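Local coordinates for response regulator protein (Burkholderia pseudomallei, PDB 3RQI) that probably acts as a two-component response regulator, with a phosphorylatable CheY-like receiver domain joined to a Fis-type helix-turn-helix domain that would bind DNA, at residues A92-A97 with D103-K108. Sequence-based numbering, arbitrary orientation.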
ATOM      1  N   ALA A  92      -0.728   4.926   0.936  1.00 10.05           N
ATOM      2  CA  ALA A  92      -1.826   5.418   1.737  1.00 10.69           C
ATOM      3  C   ALA A  92      -3.201   5.028   1.187  1.00 10.23           C
ATOM      4  O   ALA A  92      -4.082   4.609   1.957  1.00 10.41           O
ATOM      5  CB  ALA A  92      -1.726   6.957   1.935  1.00 11.64           C
ATOM      6  N   THR A  93      -3.388   5.144  -0.120  1.00 11.32           N
ATOM      7  CA  THR A  93      -4.697   4.740  -0.664  1.00 10.13           C
ATOM      8  C   THR A  93      -4.915   3.233  -0.632  1.00 10.57           C
ATOM      9  O   THR A  93      -6.055   2.780  -0.520  1.00 10.73           O
ATOM     10  CB  THR A  93      -4.917   5.299  -2.056  1.00 12.01           C
ATOM     11  OG1 THR A  93      -3.830   4.912  -2.899  1.00 10.64           O
ATOM     12  CG2 THR A  93      -5.021   6.785  -1.999  1.00 10.55           C
ATOM     13  N   ALA A  94      -3.834   2.459  -0.712  1.00  9.10           N
ATOM     14  CA  ALA A  94      -3.953   0.993  -0.644  1.00  8.35           C
ATOM     15  C   ALA A  94      -4.399   0.579   0.769  1.00  8.86           C
ATOM     16  O   ALA A  94      -5.304  -0.205   0.910  1.00  8.75           O
ATOM     17  CB  ALA A  94      -2.623   0.350  -1.047  1.00  9.98           C
ATOM     18  N   VAL A  95      -3.774   1.159   1.800  1.00  8.60           N
ATOM     19  CA  VAL A  95      -4.192   0.918   3.199  1.00  9.64           C
ATOM     20  C   VAL A  95      -5.696   1.223   3.331  1.00  9.02           C
ATOM     21  O   VAL A  95      -6.434   0.347   3.821  1.00 10.03           O
ATOM     22  CB  VAL A  95      -3.349   1.798   4.180  1.00  9.01           C
ATOM     23  CG1 VAL A  95      -3.947   1.790   5.599  1.00 11.15           C
ATOM     24  CG2 VAL A  95      -1.875   1.332   4.233  1.00 11.73           C
ATOM     25  N   GLN A  96      -6.166   2.422   2.915  1.00  8.65           N
ATOM     26  CA  GLN A  96      -7.560   2.772   3.134  1.00  9.95           C
ATOM     27  C   GLN A  96      -8.499   1.908   2.286  1.00  9.16           C
ATOM     28  O   GLN A  96      -9.570   1.515   2.758  1.00 10.43           O
ATOM     29  CB  GLN A  96      -7.796   4.264   2.890  1.00 10.46           C
ATOM     30  CG  GLN A  96      -9.178   4.754   3.375  1.00 11.77           C
ATOM     31  CD  GLN A  96      -9.318   4.509   4.875  1.00 13.46           C
ATOM     32  OE1 GLN A  96      -8.397   4.806   5.645  1.00 15.32           O
ATOM     33  NE2 GLN A  96     -10.453   3.947   5.289  1.00 16.34           N
ATOM     34  N   ALA A  97      -8.086   1.606   1.056  1.00 10.09           N
ATOM     35  CA  ALA A  97      -8.928   0.761   0.207  1.00  9.35           C
ATOM     36  C   ALA A  97      -9.208  -0.605   0.814  1.00 10.59           C
ATOM     37  O   ALA A  97     -10.355  -1.127   0.743  1.00 10.31           O
ATOM     38  CB  ALA A  97      -8.306   0.591  -1.184  1.00  9.92           C
ATOM     39  N   ASP A 103     -10.456  -6.256  -1.912  1.00  9.76           N
ATOM     40  CA  ASP A 103      -9.677  -7.476  -1.797  1.00 11.70           C
ATOM     41  C   ASP A 103      -8.216  -7.343  -2.252  1.00 12.10           C
ATOM     42  O   ASP A 103      -7.365  -8.102  -1.799  1.00 13.72           O
ATOM     43  CB  ASP A 103     -10.360  -8.645  -2.547  1.00 12.61           C
ATOM     44  CG  ASP A 103     -11.729  -8.933  -2.017  1.00 14.84           C
ATOM     45  OD1 ASP A 103     -11.820  -9.458  -0.877  1.00 16.04           O
ATOM     46  OD2 ASP A 103     -12.711  -8.609  -2.700  1.00 14.66           O
ATOM     47  N   ASN A 104      -7.926  -6.413  -3.172  1.00 10.53           N
ATOM     48  CA  ASN A 104      -6.558  -6.250  -3.645  1.00 11.44           C
ATOM     49  C   ASN A 104      -6.408  -4.910  -4.338  1.00 10.93           C
ATOM     50  O   ASN A 104      -7.388  -4.145  -4.479  1.00 11.41           O
ATOM     51  CB  ASN A 104      -6.161  -7.402  -4.604  1.00 10.83           C
ATOM     52  CG  ASN A 104      -4.689  -7.713  -4.566  1.00 11.73           C
ATOM     53  OD1 ASN A 104      -3.887  -7.000  -3.918  1.00 13.41           O
ATOM     54  ND2 ASN A 104      -4.304  -8.787  -5.272  1.00 12.43           N
ATOM     55  N   TYR A 105      -5.187  -4.611  -4.777  1.00 11.77           N
ATOM     56  CA  TYR A 105      -4.915  -3.270  -5.297  1.00 11.12           C
ATOM     57  C   TYR A 105      -3.779  -3.427  -6.277  1.00 12.32           C
ATOM     58  O   TYR A 105      -2.783  -4.084  -5.972  1.00 13.70           O
ATOM     59  CB  TYR A 105      -4.531  -2.377  -4.108  1.00 11.72           C
ATOM     60  CG  TYR A 105      -4.199  -0.895  -4.348  1.00 13.25           C
ATOM     61  CD1 TYR A 105      -5.013   0.098  -3.789  1.00 10.89           C
ATOM     62  CD2 TYR A 105      -3.054  -0.511  -5.094  1.00 13.36           C
ATOM     63  CE1 TYR A 105      -4.704   1.456  -3.924  1.00  9.44           C
ATOM     64  CE2 TYR A 105      -2.737   0.834  -5.253  1.00 14.64           C
ATOM     65  CZ  TYR A 105      -3.559   1.805  -4.656  1.00 11.99           C
ATOM     66  OH  TYR A 105      -3.244   3.119  -4.803  1.00 13.86           O
ATOM     67  N   LEU A 106      -3.955  -2.899  -7.485  1.00 12.38           N
ATOM     68  CA  LEU A 106      -2.919  -2.960  -8.539  1.00 13.66           C
ATOM     69  C   LEU A 106      -2.701  -1.615  -9.203  1.00 14.34           C
ATOM     70  O   LEU A 106      -3.654  -0.855  -9.466  1.00 12.44           O
ATOM     71  CB  LEU A 106      -3.343  -3.929  -9.632  1.00 13.99           C
ATOM     72  CG  LEU A 106      -3.116  -5.433  -9.542  1.00 19.86           C
ATOM     73  CD1 LEU A 106      -3.389  -5.934 -10.980  1.00 21.18           C
ATOM     74  CD2 LEU A 106      -1.697  -5.755  -9.089  1.00 24.72           C
ATOM     75  N   ALA A 107      -1.423  -1.297  -9.431  1.00 15.62           N
ATOM     76  CA  ALA A 107      -1.076  -0.133 -10.259  1.00 16.27           C
ATOM     77  C   ALA A 107      -1.287  -0.385 -11.747  1.00 16.76           C
ATOM     78  O   ALA A 107      -0.921  -1.463 -12.271  1.00 17.32           O
ATOM     79  CB  ALA A 107       0.383   0.272 -10.003  1.00 17.82           C
ATOM     80  N   LYS A 108      -1.890   0.601 -12.430  1.00 16.06           N
ATOM     81  CA  LYS A 108      -1.817   0.672 -13.886  1.00 16.75           C
ATOM     82  C   LYS A 108      -0.358   1.016 -14.306  1.00 18.60           C
ATOM     83  O   LYS A 108       0.359   1.727 -13.576  1.00 19.83           O
ATOM     84  CB  LYS A 108      -2.762   1.728 -14.473  1.00 15.16           C
ATOM     85  CG  LYS A 108      -4.248   1.529 -14.214  1.00 13.33           C
ATOM     86  CD  LYS A 108      -5.025   2.707 -14.796  1.00 12.03           C
ATOM     87  CE  LYS A 108      -6.543   2.548 -14.551  1.00 11.18           C
ATOM     88  NZ  LYS A 108      -7.173   3.872 -14.794  1.00 12.57           N
TER
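Y105 extends its ring from strand 104-107 toward segment 92-97 of helix 91-100, with CG anti to the backbone N (chi1 -179°). T93 turns OG1 between its own backbone N and carbonyl carbon, where it meets the phenol oxygen. The T93 OG1 to Y105 OH distance is 2.7 Å, a hydrogen bond in which either hydroxyl could be the donor. S90 holds both ends of this bond: its OG pairs with T93 OG1 and its backbone N with Y105 OH. These bonds fix the far end of the buried ring.

A94 packs over one face of the ring. Its CB lies 3.7 Å from the ring centroid of Y105 and only 13° off the ring normal, a CH-pi contact. The backbone comes close too, with A94 CA 3.4 Å from Y105 CE1. A97, one helical turn beyond T93, sits at the ring edge, its CB 4.2 Å from Y105 CD1.

Y105 points inward and packs on T86; they probably correspond to the coupled Tyr and Thr of CheY-like receivers. The inward rotamer is consistent with the active state, since position 58 carries an aspartyl phosphate, to which K108 NZ is hydrogen-bonded. The contact joins the last two elements of the beta-alpha-beta unit formed by strand 81-86, helix 91-100 and strand 104-107. The two segment axes run roughly antiparallel, at 155°. V84 of strand 81-86 also touches Y105, while L67 and I70 of helix 67-76 pack on A97.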